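Amidohydrolase (Thermotoga maritima, PDB 3OOQ) belongs to the amidohydrolase family and probably hydrolyses carbon-nitrogen bonds, possibly as an allantoinase. Local coordinates at the interface of chains A and B. Residues are numbered along the deposited sequence; one frame, centred on the assembly and turned at random. Chains: chain A/B, amidohydrolase.

The interface of chains A and B. Residues chain A 169-171, 173-174; chain B 79-83, 91.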
loop_
_atom_site.group_PDB
_atom_site.type_symbol
_atom_site.label_atom_id
_atom_site.label_comp_id
_atom_site.label_asym_id
_atom_site.label_seq_id
_atom_site.Cartn_x
_atom_site.Cartn_y
_atom_site.Cartn_z
ATOM N N PRO A 169 -5.186 -12.050 -18.072
ATOM C CA PRO A 169 -5.815 -11.128 -19.026
ATOM C C PRO A 169 -6.593 -9.994 -18.378
ATOM O O PRO A 169 -7.278 -10.202 -17.377
ATOM C CB PRO A 169 -6.809 -12.023 -19.759
ATOM C CG PRO A 169 -7.305 -12.987 -18.662
ATOM C CD PRO A 169 -6.059 -13.220 -17.784
ATOM N N SER A 170 -6.501 -8.804 -18.968
ATOM C CA SER A 170 -7.345 -7.702 -18.561
ATOM C C SER A 170 -8.352 -7.333 -19.655
ATOM O O SER A 170 -9.188 -6.470 -19.442
ATOM C CB SER A 170 -6.495 -6.496 -18.166
ATOM O OG SER A 170 -5.665 -6.100 -19.251
ATOM N N THR A 171 -8.287 -8.007 -20.806
ATOM C CA THR A 171 -9.160 -7.717 -21.955
ATOM C C THR A 171 -9.633 -9.037 -22.527
ATOM O O THR A 171 -9.009 -10.087 -22.277
ATOM C CB THR A 171 -8.411 -6.995 -23.120
ATOM O OG1 THR A 171 -7.371 -7.847 -23.627
ATOM C CG2 THR A 171 -7.783 -5.662 -22.658
HETATM N N MSE A 173 -9.260 -9.927 -25.559
HETATM C CA MSE A 173 -8.153 -10.388 -26.402
HETATM C C MSE A 173 -7.208 -11.252 -25.579
HETATM O O MSE A 173 -6.723 -12.276 -26.069
HETATM C CB MSE A 173 -7.323 -9.219 -26.973
HETATM C CG MSE A 173 -8.077 -8.151 -27.735
HETATM SE SE MSE A 173 -6.830 -6.829 -28.545
HETATM C CE MSE A 173 -6.038 -6.130 -26.861
ATOM N N GLY A 174 -6.925 -10.800 -24.348
ATOM C CA GLY A 174 -6.001 -11.494 -23.449
ATOM C C GLY A 174 -6.564 -12.838 -22.997
ATOM O O GLY A 174 -5.832 -13.819 -22.917
ATOM N N ASP B 79 -11.630 -3.293 -24.488
ATOM C CA ASP B 79 -10.848 -4.491 -24.785
ATOM C C ASP B 79 -9.637 -4.216 -25.652
ATOM O O ASP B 79 -8.994 -5.149 -26.141
ATOM C CB ASP B 79 -11.746 -5.561 -25.421
ATOM C CG ASP B 79 -12.683 -6.187 -24.402
ATOM O OD1 ASP B 79 -13.908 -6.258 -24.649
ATOM O OD2 ASP B 79 -12.191 -6.563 -23.321
ATOM N N GLY B 80 -9.298 -2.941 -25.813
ATOM C CA GLY B 80 -8.284 -2.542 -26.790
ATOM C C GLY B 80 -6.814 -2.629 -26.416
ATOM O O GLY B 80 -5.968 -2.597 -27.302
ATOM N N ASN B 81 -6.495 -2.762 -25.124
ATOM C CA ASN B 81 -5.102 -2.776 -24.679
ATOM C C ASN B 81 -4.869 -3.815 -23.599
ATOM O O ASN B 81 -5.317 -3.635 -22.457
ATOM C CB ASN B 81 -4.706 -1.391 -24.105
ATOM C CG ASN B 81 -4.336 -0.369 -25.180
ATOM O OD1 ASN B 81 -3.376 -0.548 -25.949
ATOM N ND2 ASN B 81 -5.059 0.722 -25.199
ATOM N N GLU B 82 -4.153 -4.886 -23.921
ATOM C CA GLU B 82 -3.767 -5.849 -22.894
ATOM C C GLU B 82 -2.538 -5.321 -22.137
ATOM O O GLU B 82 -1.426 -5.834 -22.270
ATOM C CB GLU B 82 -3.537 -7.237 -23.520
ATOM C CG GLU B 82 -3.329 -8.380 -22.528
ATOM C CD GLU B 82 -4.392 -8.410 -21.453
ATOM O OE1 GLU B 82 -4.055 -8.039 -20.308
ATOM O OE2 GLU B 82 -5.564 -8.750 -21.746
ATOM N N ALA B 83 -2.749 -4.303 -21.317
ATOM C CA ALA B 83 -1.657 -3.546 -20.710
ATOM C C ALA B 83 -1.094 -4.186 -19.426
ATOM O O ALA B 83 -0.934 -3.514 -18.412
ATOM C CB ALA B 83 -2.122 -2.071 -20.447
ATOM N N VAL B 91 -2.036 -11.861 -28.829
ATOM C CA VAL B 91 -3.461 -11.508 -28.651
ATOM C C VAL B 91 -4.025 -10.894 -29.940
ATOM O O VAL B 91 -3.289 -10.272 -30.698
ATOM C CB VAL B 91 -3.735 -10.611 -27.399
ATOM C CG1 VAL B 91 -3.068 -11.205 -26.123
ATOM C CG2 VAL B 91 -3.253 -9.160 -27.613
HETATM O O HOH W 1 -5.195 -3.495 -19.321
#
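The carboxylate of B:Glu82 is held between A:Ser170 and A:Thr171, with A:Ser170 mainly serving OE1, A:Thr171 serving OE2, and the N of A:Ser170 also making a weak bond to OE2. OE1 of B:Glu82 takes the N of A:Ser170 on its syn lone pair, with 150° at the hydrogen, and OG of A:Ser170 at 2.7 Å from 45° above the carboxylate plane. OE2 of B:Glu82 receives OG1 of A:Thr171 at 2.8 Å and the N of A:Thr171 at 3.0 Å, both from the same face. Donors to both oxygens should restrain rotation of the carboxylate. CA of A:Gly174 packs 4.0 Å from CD of B:Glu82. An alanine in place of B:Glu82 would probably leave both hydroxyls and both N-H groups without their acceptor and open a gap against A:Gly174. CG of B:Glu82 lies anti to its backbone N (chi1 -171°), and a bend at chi2 turns the carboxylate toward chain A. Beside it, the selenomethionine A:Met173 sets CB against CB of B:Val91 at 3.9 Å, while its bent end lies by the carbonyl of B:Asp79. A water 2.6 Å from OG of A:Ser170 links it to O of B:Asn81. The interface joins identical chains without exact two-fold symmetry and may not be biological. In the second shell, OG1 of A:Thr171 caps helix 172-198, accepting from N of A:Gly174 at 3.1 Å, which probably helps to fix that hydroxyl. The chain A loop thus runs into helix 172-198, whose N-terminal end could favour a negative carboxylate, against loop residues of chain B.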